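Local coordinates for protein GCN5-related N-acetyltransferase (Kribbella flavida, PDB 4MY0) that probably transfers an acetyl group from acetyl-CoA to an amino group of an acceptor, possibly an aminoglycoside, at residues 12-15 against 16-19; 308-311 against 312-315. One frame throughout, in Å; residues are numbered along the deposited sequence.

Contact 1: residues 12-15 against 16-19; sequences DITE and TQLD
Asp12 meets Gln17 through a water that gives one hydrogen to Asp12 O and another, at 2.8 Å, to Gln17 OE1. This bridge lies where strand 8-12 of the N-terminal GNAT domain gives way to the 3-10 turn leading into helix 18-26, and the Gln17 amide folding back on Thr14 resembles one half of a capping box. The carboxylate of Asp12 points elsewhere, to a salt bridge with Arg110. Ile13 passes its CA close to Gln17 OE1, while its CG2 branch packs on Leu18 CD2 at 3.9 Å beside Phe53. Thr14 is gripped twice by Gln17. Its N-H points at a lone pair of Gln17 OE1, in the carbonyl plane, N to OE1 3.0 Å and nearly straight at 165°, and its carbonyl O receives Gln17 N at 3.0 Å. Gln17 gets there with CG beside its own backbone N (chi1 -69°) and an extended chain beyond. Replacing Gln17 by alanine is likely to leave the Thr14 N-H without its side-chain acceptor and the water tied to Asp12 O but cut off from the turn. Thr14 OG1, held between its backbone N and carbonyl carbon (chi1 60°), faces Thr16 OG1 in a weak hydrogen bond of 3.4 Å. Glu15 contributes chiefly its carbonyl: Glu15 O takes Leu18 N in a weak bond of 3.4 Å, with Leu18 CG equally near that oxygen.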
ATOM      1  N   ASP C  12       1.369  35.391 -31.428  1.00 26.66           N
ATOM      2  CA  ASP C  12       0.739  35.785 -30.177  1.00 39.61           C
ATOM      3  C   ASP C  12      -0.626  35.112 -30.159  1.00 35.57           C
ATOM      4  O   ASP C  12      -1.426  35.302 -31.078  1.00 34.22           O
ATOM      5  CB  ASP C  12       0.560  37.310 -30.111  1.00 44.65           C
ATOM      6  CG  ASP C  12       1.857  38.050 -29.775  1.00 51.09           C
ATOM      7  OD1 ASP C  12       2.933  37.415 -29.740  1.00 50.63           O
ATOM      8  OD2 ASP C  12       1.799  39.281 -29.554  1.00 58.31           O
ATOM      9  N   ILE C  13      -0.883  34.317 -29.125  1.00 32.02           N
ATOM     10  CA  ILE C  13      -2.156  33.609 -28.987  1.00 31.21           C
ATOM     11  C   ILE C  13      -3.266  34.627 -28.782  1.00 31.86           C
ATOM     12  O   ILE C  13      -3.127  35.546 -27.966  1.00 32.42           O
ATOM     13  CB  ILE C  13      -2.123  32.614 -27.795  1.00 32.36           C
ATOM     14  CG1 ILE C  13      -1.225  31.421 -28.122  1.00 32.48           C
ATOM     15  CG2 ILE C  13      -3.530  32.118 -27.455  1.00 27.25           C
ATOM     16  CD1 ILE C  13      -1.760  30.562 -29.267  1.00 34.63           C
ATOM     17  N   THR C  14      -4.353  34.489 -29.537  1.00 33.18           N
ATOM     18  CA  THR C  14      -5.522  35.345 -29.352  1.00 39.08           C
ATOM     19  C   THR C  14      -6.610  34.638 -28.544  1.00 38.31           C
ATOM     20  O   THR C  14      -6.548  33.426 -28.328  1.00 35.22           O
ATOM     21  CB  THR C  14      -6.118  35.774 -30.700  1.00 42.26           C
ATOM     22  OG1 THR C  14      -6.513  34.607 -31.433  1.00 46.26           O
ATOM     23  CG2 THR C  14      -5.089  36.553 -31.506  1.00 38.99           C
ATOM     24  N   GLU C  15      -7.614  35.403 -28.125  1.00 39.12           N
ATOM     25  CA  GLU C  15      -8.708  34.890 -27.305  1.00 43.46           C
ATOM     26  C   GLU C  15      -9.487  33.762 -27.985  1.00 42.23           C
ATOM     27  O   GLU C  15      -9.922  32.812 -27.330  1.00 41.40           O
ATOM     28  CB  GLU C  15      -9.647  36.039 -26.916  1.00 50.59           C
ATOM     29  CG  GLU C  15     -10.812  35.625 -26.027  1.00 57.27           C
ATOM     30  CD  GLU C  15     -11.364  36.776 -25.196  1.00 62.09           C
ATOM     31  OE1 GLU C  15     -10.908  37.926 -25.378  1.00 64.30           O
ATOM     32  OE2 GLU C  15     -12.251  36.524 -24.354  1.00 62.48           O
ATOM     33  N   THR C  16      -9.643  33.853 -29.303  1.00 39.57           N
ATOM     34  CA  THR C  16     -10.380  32.839 -30.055  1.00 41.18           C
ATOM     35  C   THR C  16      -9.575  31.545 -30.257  1.00 41.19           C
ATOM     36  O   THR C  16     -10.132  30.525 -30.651  1.00 42.23           O
ATOM     37  CB  THR C  16     -10.839  33.373 -31.430  1.00 41.77           C
ATOM     38  OG1 THR C  16      -9.690  33.741 -32.206  1.00 43.27           O
ATOM     39  CG2 THR C  16     -11.745  34.587 -31.268  1.00 40.08           C
ATOM     40  N   GLN C  17      -8.271  31.591 -30.002  1.00 37.73           N
ATOM     41  CA  GLN C  17      -7.428  30.401 -30.122  1.00 35.19           C
ATOM     42  C   GLN C  17      -7.317  29.621 -28.807  1.00 31.73           C
ATOM     43  O   GLN C  17      -6.623  28.605 -28.752  1.00 31.26           O
ATOM     44  CB  GLN C  17      -6.015  30.773 -30.596  1.00 33.36           C
ATOM     45  CG  GLN C  17      -5.929  31.263 -32.052  1.00 35.95           C
ATOM     46  CD  GLN C  17      -4.524  31.721 -32.425  1.00 38.69           C
ATOM     47  OE1 GLN C  17      -3.891  32.493 -31.697  1.00 34.88           O
ATOM     48  NE2 GLN C  17      -4.031  31.247 -33.563  1.00 41.58           N
ATOM     49  N   LEU C  18      -7.982  30.092 -27.752  1.00 30.61           N
ATOM     50  CA  LEU C  18      -7.838  29.470 -26.435  1.00 33.30           C
ATOM     51  C   LEU C  18      -8.407  28.042 -26.407  1.00 37.25           C
ATOM     52  O   LEU C  18      -7.819  27.141 -25.788  1.00 34.36           O
ATOM     53  CB  LEU C  18      -8.451  30.350 -25.337  1.00 33.03           C
ATOM     54  CG  LEU C  18      -7.665  31.628 -25.020  1.00 33.35           C
ATOM     55  CD1 LEU C  18      -8.322  32.421 -23.897  1.00 34.61           C
ATOM     56  CD2 LEU C  18      -6.210  31.306 -24.687  1.00 32.62           C
ATOM     57  N   ASP C  19      -9.530  27.832 -27.093  1.00 39.09           N
ATOM     58  CA  ASP C  19     -10.103  26.491 -27.216  1.00 41.62           C
ATOM     59  C   ASP C  19      -9.090  25.525 -27.837  1.00 36.09           C
ATOM     60  O   ASP C  19      -8.961  24.373 -27.402  1.00 35.02           O
ATOM     61  CB  ASP C  19     -11.383  26.528 -28.048  1.00 47.05           C
ATOM     62  CG  ASP C  19     -12.525  27.206 -27.325  1.00 56.38           C
ATOM     63  OD1 ASP C  19     -12.605  27.065 -26.089  1.00 55.04           O
ATOM     64  OD2 ASP C  19     -13.344  27.879 -27.992  1.00 66.49           O
TER
HETATM   65  O   HOH W   1      -2.349  34.037 -33.526  1.00 37.88           O

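Contact 2: residues 308-311 against 312-315; sequences IDDP and GVPA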
ATOM      1  N   ILE C 308      31.349  35.561 -20.246  1.00 29.73           N
ATOM      2  CA  ILE C 308      30.054  34.929 -20.481  1.00 30.04           C
ATOM      3  C   ILE C 308      29.913  34.483 -21.932  1.00 32.60           C
ATOM      4  O   ILE C 308      30.051  35.286 -22.860  1.00 32.94           O
ATOM      5  CB  ILE C 308      28.890  35.890 -20.135  1.00 27.73           C
ATOM      6  CG1 ILE C 308      28.891  36.238 -18.641  1.00 27.33           C
ATOM      7  CG2 ILE C 308      27.545  35.288 -20.550  1.00 27.08           C
ATOM      8  CD1 ILE C 308      27.879  37.346 -18.269  1.00 25.12           C
ATOM      9  N   ASP C 309      29.640  33.199 -22.119  1.00 31.78           N
ATOM     10  CA  ASP C 309      29.392  32.628 -23.436  1.00 35.96           C
ATOM     11  C   ASP C 309      27.900  32.293 -23.542  1.00 37.52           C
ATOM     12  O   ASP C 309      27.491  31.183 -23.181  1.00 37.11           O
ATOM     13  CB  ASP C 309      30.236  31.352 -23.589  1.00 41.85           C
ATOM     14  CG  ASP C 309      29.960  30.607 -24.883  1.00 48.88           C
ATOM     15  OD1 ASP C 309      30.168  29.374 -24.913  1.00 50.94           O
ATOM     16  OD2 ASP C 309      29.541  31.247 -25.870  1.00 50.96           O
ATOM     17  N   ASP C 310      27.078  33.240 -24.010  1.00 33.94           N
ATOM     18  CA  ASP C 310      25.630  32.990 -24.128  1.00 36.20           C
ATOM     19  C   ASP C 310      25.115  33.360 -25.515  1.00 41.14           C
ATOM     20  O   ASP C 310      24.650  34.483 -25.742  1.00 39.60           O
ATOM     21  CB  ASP C 310      24.834  33.724 -23.035  1.00 35.15           C
ATOM     22  CG  ASP C 310      23.325  33.421 -23.082  1.00 36.28           C
ATOM     23  OD1 ASP C 310      22.569  34.120 -22.362  1.00 40.34           O
ATOM     24  OD2 ASP C 310      22.898  32.499 -23.828  1.00 29.84           O
ATOM     25  N   PRO C 311      25.198  32.410 -26.455  1.00 44.33           N
ATOM     26  CA  PRO C 311      24.761  32.697 -27.823  1.00 46.66           C
ATOM     27  C   PRO C 311      23.238  32.791 -27.904  1.00 46.28           C
ATOM     28  O   PRO C 311      22.713  33.280 -28.900  1.00 48.39           O
ATOM     29  CB  PRO C 311      25.295  31.501 -28.617  1.00 50.27           C
ATOM     30  CG  PRO C 311      25.372  30.382 -27.614  1.00 50.71           C
ATOM     31  CD  PRO C 311      25.702  31.031 -26.296  1.00 47.94           C
ATOM     32  N   GLY C 312      22.547  32.343 -26.854  1.00 43.76           N
ATOM     33  CA  GLY C 312      21.110  32.532 -26.741  1.00 45.68           C
ATOM     34  C   GLY C 312      20.710  33.985 -26.511  1.00 48.69           C
ATOM     35  O   GLY C 312      19.632  34.407 -26.931  1.00 48.73           O
ATOM     36  N   VAL C 313      21.568  34.739 -25.823  1.00 45.13           N
ATOM     37  CA  VAL C 313      21.368  36.171 -25.601  1.00 43.91           C
ATOM     38  C   VAL C 313      22.706  36.874 -25.817  1.00 43.74           C
ATOM     39  O   VAL C 313      23.435  37.149 -24.859  1.00 45.97           O
ATOM     40  CB  VAL C 313      20.871  36.495 -24.164  1.00 37.18           C
ATOM     41  CG1 VAL C 313      20.611  38.005 -24.010  1.00 32.49           C
ATOM     42  CG2 VAL C 313      19.624  35.703 -23.818  1.00 35.35           C
ATOM     43  N   PRO C 314      23.042  37.154 -27.084  1.00 42.17           N
ATOM     44  CA  PRO C 314      24.334  37.737 -27.456  1.00 45.16           C
ATOM     45  C   PRO C 314      24.659  39.032 -26.708  1.00 43.15           C
ATOM     46  O   PRO C 314      25.832  39.303 -26.444  1.00 41.62           O
ATOM     47  CB  PRO C 314      24.164  38.016 -28.954  1.00 47.94           C
ATOM     48  CG  PRO C 314      23.176  36.987 -29.410  1.00 47.85           C
ATOM     49  CD  PRO C 314      22.209  36.856 -28.266  1.00 46.56           C
ATOM     50  N   ALA C 315      23.644  39.819 -26.370  1.00 40.28           N
ATOM     51  CA  ALA C 315      23.880  41.058 -25.628  1.00 44.99           C
ATOM     52  C   ALA C 315      24.550  40.817 -24.257  1.00 46.26           C
ATOM     53  O   ALA C 315      25.246  41.699 -23.741  1.00 47.64           O
ATOM     54  CB  ALA C 315      22.579  41.838 -25.472  1.00 44.56           C
TER
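Asp310 and Val313 are the two ends of a type I beta turn, closed by a hydrogen bond from Val313 N to Asp310 O at 3.1 Å that is noticeably bent (136° at the hydrogen). Pro311 and Gly312 fill the corner, and the proline ring locks a phi of -72° that suits the first corner position. The side chain of Asp310 folds back over the same turn. With CG anti to the backbone N (chi1 -177°), its carboxylate is carried alongside the corner, where OD2 accepts Gly312 N in a weak hydrogen bond of 3.1 Å. The other oxygen is set against the valine: Asp310 OD1 lies 3.4 Å from Val313 CB and almost as near to its CG2 methyl. Both oxygens also have partners beyond the turn: OD2 forms a salt bridge with Arg283, its strongest partner, and OD1 accepts Gln316 NE2. The buried carboxylate is thus shared between a backbone amide, a guanidinium group and an amide side chain, and the arginine would be expected to favour its ionised form. Pro314 follows directly, its CD 3.7 Å from Pro311 O. The nitrogen of Pro314 lies 3.4 Å from Asp310 O and has no hydrogen to give. Val313 also touches Arg112 on helix 99-113 of the first GNAT domain. The weak bond from Gly312 N to Asp310 OD2 is the i to i+2 link of an Asx turn laid over the type I turn, in which aspartate at the first position and proline at the second are common; here it begins the connection between the antiparallel strands 302-309 and 318-325 of the sterol carrier protein-like domain.

How the contacts relate
From the N terminus, contact 1 (12-19) closes the short bend between strand 8-12 and helix 18-26 in the first GNAT domain. Contact 2 (308-315) opens nearly 300 residues later and closes the beginning of the loop from strand 302-309 to strand 318-325 in the sterol carrier protein-like domain. They follow in series, neither nested nor crossed, with centres about 32 Å apart and nearest atoms about 17 Å apart. Helix 99-113 nevertheless neighbours both: Arg110 pairs with Asp12, and Arg112 touches Val313 and Ala315. Both bends thus touch the later part of the helix whose early residues Gly100 and Ser101 bind acetyl-CoA.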